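Local coordinates for VAO-type flavoprotein oxidase VAO615 (Myceliophthora thermophila, PDB 6F72) that carries a bicovalently bound FAD and is probably an oxidase whose reduced flavin reacts rapidly with molecular oxygen, though no substrate has yet been identified, at residues A206-N211 against N390-F395; N211-R216 against A294-D299. All blocks are in the same frame, centred on the assembly; numbering follows the deposited sequence.

Contact 1 of 2, residues A206-N211 against N390-F395. With NAG (2-acetamido-2-deoxy-beta-D-glucopyranose), chain H.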
loop_
_atom_site.group_PDB
_atom_site.type_symbol
_atom_site.label_atom_id
_atom_site.label_comp_id
_atom_site.label_asym_id
_atom_site.label_seq_id
_atom_site.Cartn_x
_atom_site.Cartn_y
_atom_site.Cartn_z
ATOM N N ALA A 206 0.351 -15.065 2.139
ATOM C CA ALA A 206 -0.291 -14.995 3.456
ATOM C C ALA A 206 -1.650 -15.714 3.472
ATOM O O ALA A 206 -1.937 -16.460 4.410
ATOM C CB ALA A 206 -0.430 -13.548 3.913
ATOM N N TYR A 207 -2.452 -15.530 2.421
ATOM C CA TYR A 207 -3.794 -16.135 2.326
ATOM C C TYR A 207 -3.768 -17.634 2.104
ATOM O O TYR A 207 -4.569 -18.349 2.712
ATOM C CB TYR A 207 -4.650 -15.477 1.233
ATOM C CG TYR A 207 -4.908 -13.995 1.419
ATOM C CD1 TYR A 207 -4.828 -13.392 2.686
ATOM C CD2 TYR A 207 -5.248 -13.194 0.328
ATOM C CE1 TYR A 207 -5.054 -12.037 2.853
ATOM C CE2 TYR A 207 -5.483 -11.831 0.488
ATOM C CZ TYR A 207 -5.385 -11.261 1.746
ATOM O OH TYR A 207 -5.619 -9.918 1.915
ATOM N N ALA A 208 -2.864 -18.100 1.232
ATOM C CA ALA A 208 -2.635 -19.534 1.029
ATOM C C ALA A 208 -2.224 -20.207 2.346
ATOM O O ALA A 208 -2.748 -21.270 2.687
ATOM C CB ALA A 208 -1.596 -19.783 -0.069
ATOM N N MET A 209 -1.320 -19.557 3.084
ATOM C CA MET A 209 -0.801 -20.065 4.348
ATOM C C MET A 209 -1.865 -20.097 5.457
ATOM O O MET A 209 -2.005 -21.103 6.160
ATOM C CB MET A 209 0.439 -19.263 4.770
ATOM C CG MET A 209 1.091 -19.742 6.053
ATOM S SD MET A 209 0.579 -18.760 7.471
ATOM C CE MET A 209 1.062 -19.841 8.815
ATOM N N ALA A 210 -2.605 -18.997 5.601
ATOM C CA ALA A 210 -3.684 -18.924 6.580
ATOM C C ALA A 210 -4.789 -19.930 6.264
ATOM O O ALA A 210 -5.234 -20.645 7.168
ATOM C CB ALA A 210 -4.242 -17.505 6.695
ATOM N N ASN A 211 -5.223 -19.989 5.001
ATOM C CA ASN A 211 -6.278 -20.920 4.588
ATOM C C ASN A 211 -5.951 -22.380 4.940
ATOM O O ASN A 211 -6.825 -23.111 5.414
ATOM C CB ASN A 211 -6.611 -20.816 3.090
ATOM C CG ASN A 211 -7.567 -21.905 2.649
ATOM O OD1 ASN A 211 -8.781 -21.782 2.825
ATOM N ND2 ASN A 211 -7.017 -22.993 2.097
ATOM N N ASN A 390 -15.167 -20.633 2.783
ATOM C CA ASN A 390 -14.037 -20.080 3.513
ATOM C C ASN A 390 -13.750 -18.669 3.020
ATOM O O ASN A 390 -14.388 -18.200 2.068
ATOM C CB ASN A 390 -12.821 -20.988 3.323
ATOM C CG ASN A 390 -12.477 -21.188 1.868
ATOM O OD1 ASN A 390 -11.798 -20.364 1.262
ATOM N ND2 ASN A 390 -12.968 -22.276 1.290
ATOM N N TYR A 391 -12.793 -17.996 3.653
ATOM C CA TYR A 391 -12.420 -16.642 3.253
ATOM C C TYR A 391 -11.661 -16.569 1.935
ATOM O O TYR A 391 -11.958 -15.688 1.117
ATOM C CB TYR A 391 -11.605 -15.953 4.335
ATOM C CG TYR A 391 -11.151 -14.554 3.964
ATOM C CD1 TYR A 391 -12.074 -13.548 3.653
ATOM C CD2 TYR A 391 -9.794 -14.237 3.938
ATOM C CE1 TYR A 391 -11.654 -12.268 3.315
ATOM C CE2 TYR A 391 -9.363 -12.961 3.610
ATOM C CZ TYR A 391 -10.294 -11.981 3.305
ATOM O OH TYR A 391 -9.849 -10.722 2.988
ATOM N N TYR A 392 -10.676 -17.460 1.751
ATOM C CA TYR A 392 -9.846 -17.514 0.541
ATOM C C TYR A 392 -10.737 -17.516 -0.701
ATOM O O TYR A 392 -10.570 -16.665 -1.579
ATOM C CB TYR A 392 -8.905 -18.733 0.570
ATOM C CG TYR A 392 -7.825 -18.758 -0.517
ATOM C CD1 TYR A 392 -8.120 -19.183 -1.824
ATOM C CD2 TYR A 392 -6.500 -18.382 -0.226
ATOM C CE1 TYR A 392 -7.137 -19.217 -2.810
ATOM C CE2 TYR A 392 -5.512 -18.410 -1.208
ATOM C CZ TYR A 392 -5.835 -18.829 -2.498
ATOM O OH TYR A 392 -4.874 -18.854 -3.482
ATOM N N ASP A 393 -11.702 -18.439 -0.733
ATOM C CA ASP A 393 -12.695 -18.534 -1.811
ATOM C C ASP A 393 -13.456 -17.260 -2.054
ATOM O O ASP A 393 -13.601 -16.854 -3.206
ATOM C CB ASP A 393 -13.689 -19.659 -1.544
ATOM C CG ASP A 393 -13.095 -21.023 -1.782
ATOM O OD1 ASP A 393 -11.884 -21.121 -2.092
ATOM O OD2 ASP A 393 -13.853 -22.004 -1.654
ATOM N N HIS A 394 -13.945 -16.644 -0.972
ATOM C CA HIS A 394 -14.643 -15.352 -1.043
ATOM C C HIS A 394 -13.758 -14.276 -1.663
ATOM O O HIS A 394 -14.189 -13.587 -2.598
ATOM C CB HIS A 394 -15.129 -14.911 0.339
ATOM C CG HIS A 394 -15.588 -13.487 0.396
ATOM N ND1 HIS A 394 -16.869 -13.105 0.059
ATOM C CD2 HIS A 394 -14.940 -12.354 0.764
ATOM C CE1 HIS A 394 -16.990 -11.799 0.216
ATOM N NE2 HIS A 394 -15.835 -11.318 0.638
ATOM N N PHE A 395 -12.536 -14.148 -1.136
ATOM C CA PHE A 395 -11.571 -13.166 -1.611
ATOM C C PHE A 395 -11.359 -13.251 -3.127
ATOM O O PHE A 395 -11.485 -12.242 -3.829
ATOM C CB PHE A 395 -10.230 -13.297 -0.878
ATOM C CG PHE A 395 -9.279 -12.180 -1.182
ATOM C CD1 PHE A 395 -8.439 -12.243 -2.294
ATOM C CD2 PHE A 395 -9.252 -11.036 -0.383
ATOM C CE1 PHE A 395 -7.583 -11.189 -2.601
ATOM C CE2 PHE A 395 -8.387 -9.984 -0.671
ATOM C CZ PHE A 395 -7.557 -10.059 -1.791
HETATM C C1 NAG H . -7.741 -24.170 1.679
HETATM C C2 NAG H . -7.642 -24.936 0.347
HETATM C C3 NAG H . -8.364 -26.296 0.360
HETATM C C4 NAG H . -8.105 -27.117 1.633
HETATM C C5 NAG H . -8.413 -26.256 2.860
HETATM C C6 NAG H . -8.143 -27.010 4.166
HETATM C C7 NAG H . -7.389 -23.554 -1.690
HETATM C C8 NAG H . -8.145 -22.800 -2.745
HETATM N N2 NAG H . -8.156 -24.142 -0.764
HETATM O O3 NAG H . -7.954 -27.059 -0.780
HETATM O O4 NAG H . -8.872 -28.334 1.623
HETATM O O5 NAG H . -7.593 -25.074 2.795
HETATM O O6 NAG H . -7.827 -26.103 5.231
HETATM O O7 NAG H . -6.162 -23.607 -1.696
HETATM O O HOH W 1 -7.650 -10.131 4.323
HETATM O O HOH W 2 -9.732 -19.058 3.860
#
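The side chains of Tyr207 and Phe395 cross at about a right angle, the edge of the tyrosine ring meeting the face of the phenylalanine with the planes at 58°, and Tyr207 CE2 3.5 Å above the plane of the Phe395 ring, over its centre. CG of Phe395 stands anti to the backbone N, beside the carbonyl carbon. Tyr391 adds the second aromatic pair, its edge turned to a face of Tyr207 with the planes at 82°, and the three rings form a cluster. An alanine at Phe395 would probably open a gap beside CE2 of Tyr207, leaving that ring freer to shift. Tyr392 lays the edge of its ring against the backbone of the partner helix, CD2 3.5 Å from Tyr207 O and CE2 near Ala208 N.

Polar links across the contact run through water. One water donates to Tyr207 OH and accepts from Tyr391 OH (2.6 Å); Tyr207 OH is also bonded to Gly220 O. A second water takes the N-H of Tyr392 and donates to Asn211 OD1 at 3.1 Å. Asn390 N-caps its helix, OD1 accepting an almost straight bond from Asp393 N (2.8 Å).

Asn211 ND2 carries the N-linked sugar, whose acetamido methyl C8 lies 3.7 Å from Tyr392 CE1.

The axes of the two short helix segments come within 10.3 Å, their directions roughly antiparallel at 148°. Behind helix 203-212, Ala206 and Met209 rest on strand 193-198, while His394 of helix 391-399 packs on strands 382-388 and 302-310.

Contact 2 of 2, residues N211-R216 against A294-D299. With NAG (2-acetamido-2-deoxy-beta-D-glucopyranose), chain H.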
loop_
_atom_site.group_PDB
_atom_site.type_symbol
_atom_site.label_atom_id
_atom_site.label_comp_id
_atom_site.label_asym_id
_atom_site.label_seq_id
_atom_site.Cartn_x
_atom_site.Cartn_y
_atom_site.Cartn_z
ATOM N N ASN A 211 -5.223 -19.989 5.001
ATOM C CA ASN A 211 -6.278 -20.920 4.588
ATOM C C ASN A 211 -5.951 -22.380 4.940
ATOM O O ASN A 211 -6.825 -23.111 5.414
ATOM C CB ASN A 211 -6.611 -20.816 3.090
ATOM C CG ASN A 211 -7.567 -21.905 2.649
ATOM O OD1 ASN A 211 -8.781 -21.782 2.825
ATOM N ND2 ASN A 211 -7.017 -22.993 2.097
ATOM N N SER A 212 -4.702 -22.789 4.700
ATOM C CA SER A 212 -4.278 -24.182 4.887
ATOM C C SER A 212 -4.392 -24.651 6.338
ATOM O O SER A 212 -4.441 -25.852 6.595
ATOM C CB SER A 212 -2.851 -24.398 4.377
ATOM O OG SER A 212 -1.923 -23.622 5.112
ATOM N N THR A 213 -4.441 -23.695 7.267
ATOM C CA THR A 213 -4.576 -23.967 8.714
ATOM C C THR A 213 -6.013 -23.773 9.267
ATOM O O THR A 213 -6.272 -24.018 10.449
ATOM C CB THR A 213 -3.546 -23.151 9.546
ATOM O OG1 THR A 213 -3.871 -21.757 9.517
ATOM C CG2 THR A 213 -2.130 -23.323 9.009
ATOM N N GLY A 214 -6.943 -23.357 8.410
ATOM C CA GLY A 214 -8.322 -23.074 8.820
ATOM C C GLY A 214 -8.483 -21.695 9.441
ATOM O O GLY A 214 -9.298 -21.519 10.343
ATOM N N HIS A 215 -7.714 -20.722 8.935
ATOM C CA HIS A 215 -7.670 -19.346 9.461
ATOM C C HIS A 215 -7.734 -18.237 8.378
ATOM O O HIS A 215 -7.518 -18.497 7.185
ATOM C CB HIS A 215 -6.428 -19.147 10.340
ATOM C CG HIS A 215 -6.387 -20.049 11.535
ATOM N ND1 HIS A 215 -5.636 -21.201 11.568
ATOM C CD2 HIS A 215 -7.024 -19.980 12.731
ATOM C CE1 HIS A 215 -5.804 -21.803 12.734
ATOM N NE2 HIS A 215 -6.643 -21.084 13.457
ATOM N N ARG A 216 -8.034 -17.013 8.825
ATOM C CA ARG A 216 -7.989 -15.798 8.007
ATOM C C ARG A 216 -6.894 -14.888 8.546
ATOM O O ARG A 216 -6.627 -14.884 9.755
ATOM C CB ARG A 216 -9.318 -15.045 8.092
ATOM C CG ARG A 216 -10.556 -15.861 7.771
ATOM C CD ARG A 216 -11.794 -15.252 8.417
ATOM N NE ARG A 216 -13.010 -15.996 8.073
ATOM C CZ ARG A 216 -14.182 -15.870 8.686
ATOM N NH1 ARG A 216 -14.327 -15.025 9.695
ATOM N NH2 ARG A 216 -15.213 -16.602 8.288
ATOM N N ALA A 294 1.865 -12.064 13.478
ATOM C CA ALA A 294 0.540 -11.469 13.504
ATOM C C ALA A 294 -0.530 -12.489 13.809
ATOM O O ALA A 294 -0.399 -13.677 13.478
ATOM C CB ALA A 294 0.237 -10.774 12.188
ATOM N N ARG A 295 -1.590 -11.991 14.433
ATOM C CA ARG A 295 -2.804 -12.742 14.721
ATOM C C ARG A 295 -3.403 -13.430 13.493
ATOM O O ARG A 295 -3.478 -12.852 12.415
ATOM C CB ARG A 295 -3.856 -11.819 15.363
ATOM C CG ARG A 295 -3.339 -11.008 16.546
ATOM C CD ARG A 295 -4.448 -10.315 17.346
ATOM N NE ARG A 295 -5.203 -9.324 16.582
ATOM C CZ ARG A 295 -6.053 -8.431 17.102
ATOM N NH1 ARG A 295 -6.271 -8.380 18.424
ATOM N NH2 ARG A 295 -6.691 -7.583 16.295
ATOM N N LEU A 296 -3.785 -14.685 13.679
ATOM C CA LEU A 296 -4.650 -15.397 12.752
ATOM C C LEU A 296 -6.016 -15.518 13.381
ATOM O O LEU A 296 -6.130 -15.506 14.595
ATOM C CB LEU A 296 -4.096 -16.791 12.439
ATOM C CG LEU A 296 -2.905 -16.854 11.483
ATOM C CD1 LEU A 296 -2.524 -18.304 11.244
ATOM C CD2 LEU A 296 -3.210 -16.156 10.165
ATOM N N HIS A 297 -7.049 -15.647 12.561
ATOM C CA HIS A 297 -8.418 -15.689 13.067
ATOM C C HIS A 297 -9.124 -16.907 12.507
ATOM O O HIS A 297 -8.905 -17.256 11.353
ATOM C CB HIS A 297 -9.142 -14.410 12.662
ATOM C CG HIS A 297 -8.346 -13.165 12.913
ATOM N ND1 HIS A 297 -8.333 -12.525 14.134
ATOM C CD2 HIS A 297 -7.524 -12.450 12.106
ATOM C CE1 HIS A 297 -7.540 -11.472 14.069
ATOM N NE2 HIS A 297 -7.040 -11.399 12.849
ATOM N N ARG A 298 -9.950 -17.562 13.321
ATOM C CA ARG A 298 -10.667 -18.759 12.886
ATOM C C ARG A 298 -11.495 -18.486 11.626
ATOM O O ARG A 298 -12.250 -17.511 11.567
ATOM C CB ARG A 298 -11.544 -19.332 14.010
ATOM C CG ARG A 298 -12.099 -20.735 13.746
ATOM C CD ARG A 298 -10.980 -21.772 13.620
ATOM N NE ARG A 298 -11.468 -23.140 13.395
ATOM C CZ ARG A 298 -11.733 -23.673 12.197
ATOM N NH1 ARG A 298 -11.574 -22.966 11.082
ATOM N NH2 ARG A 298 -12.160 -24.931 12.113
ATOM N N ASP A 299 -11.316 -19.334 10.614
ATOM C CA ASP A 299 -12.044 -19.208 9.353
ATOM C C ASP A 299 -13.412 -19.878 9.466
ATOM O O ASP A 299 -13.688 -20.589 10.429
ATOM C CB ASP A 299 -11.215 -19.816 8.216
ATOM C CG ASP A 299 -11.631 -19.326 6.832
ATOM O OD1 ASP A 299 -12.345 -18.303 6.692
ATOM O OD2 ASP A 299 -11.220 -19.988 5.867
HETATM C C1 NAG H . -7.741 -24.170 1.679
HETATM C C2 NAG H . -7.642 -24.936 0.347
HETATM C C3 NAG H . -8.364 -26.296 0.360
HETATM C C4 NAG H . -8.105 -27.117 1.633
HETATM C C5 NAG H . -8.413 -26.256 2.860
HETATM C C6 NAG H . -8.143 -27.010 4.166
HETATM C C7 NAG H . -7.389 -23.554 -1.690
HETATM C C8 NAG H . -8.145 -22.800 -2.745
HETATM N N2 NAG H . -8.156 -24.142 -0.764
HETATM O O3 NAG H . -7.954 -27.059 -0.780
HETATM O O4 NAG H . -8.872 -28.334 1.623
HETATM O O5 NAG H . -7.593 -25.074 2.795
HETATM O O6 NAG H . -7.827 -26.103 5.231
HETATM O O7 NAG H . -6.162 -23.607 -1.696
HETATM O O HOH W 2 -9.732 -19.058 3.860
#
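A short antiparallel beta bridge follows a Schellman helix end, joining Arg216 to His297. Arg216 N donates to His297 O at 2.7 Å, and His297 N returns a bond to Arg216 O, making this a hydrogen-bonded pair. His215 and Arg298 form the neighbouring non-hydrogen-bonded pair, with CA of His215 3.1 Å from His297 O in a CA-H...O contact.

Gly214 closes the helix with positive phi (82°), which favours glycine; its N bonds to Asn211 O, and His215 N probably to Ala210 O. Gly214 O takes Asp299 N at 3.0 Å, from above the carbonyl plane, and a weak bond from Arg298 NH1.

Arg216 and Asp299 make the salt bridge: NE reaches OD1 at 2.8 Å on its anti lone pair, the guanidinium and carboxylate planes 77° apart. The Arg216 chain is extended from CG to NE, and Arg298 O lies 3.5 Å above one face of the guanidinium, toward its rim. NH1 bonds to Tyr244 OH and NH2 to Gly300 O, which with the salt bridge should hold the group's rotation. Asp299 OD2 accepts a bond from the water that also serves Asn211.

His215 ND1 donates to Thr213 OG1 in the ring plane, while its CB packs on CB of Leu296. These features are those of a Schellman-terminated helix followed by a short strand paired antiparallel with strand 288-298, within the FAD-binding PCMH-type region.

In the fold
Contacts 1 and 2 have centres 8 Å apart and meet at Asn211, the glycosylated residue near the end of helix 203-212. Along the chain, 206-211 runs directly into 211-216; 294-299 and then 390-395 follow, so contact 2 closes within the larger span bridged by contact 1. Contact 2 holds strand 215-216 to strand 288-298 of the six-stranded antiparallel sheet, whereas contact 1 sets the preceding helix against helix 391-399, beside the seven-stranded sheet. Asp299 OD1 probably bonds Tyr391 N, and one water serves both. Helix 203-212 and strand 288-298 are thereby tied to helix 391-399, where the side chain of Phe395 lies about 7 Å from the bound FAD.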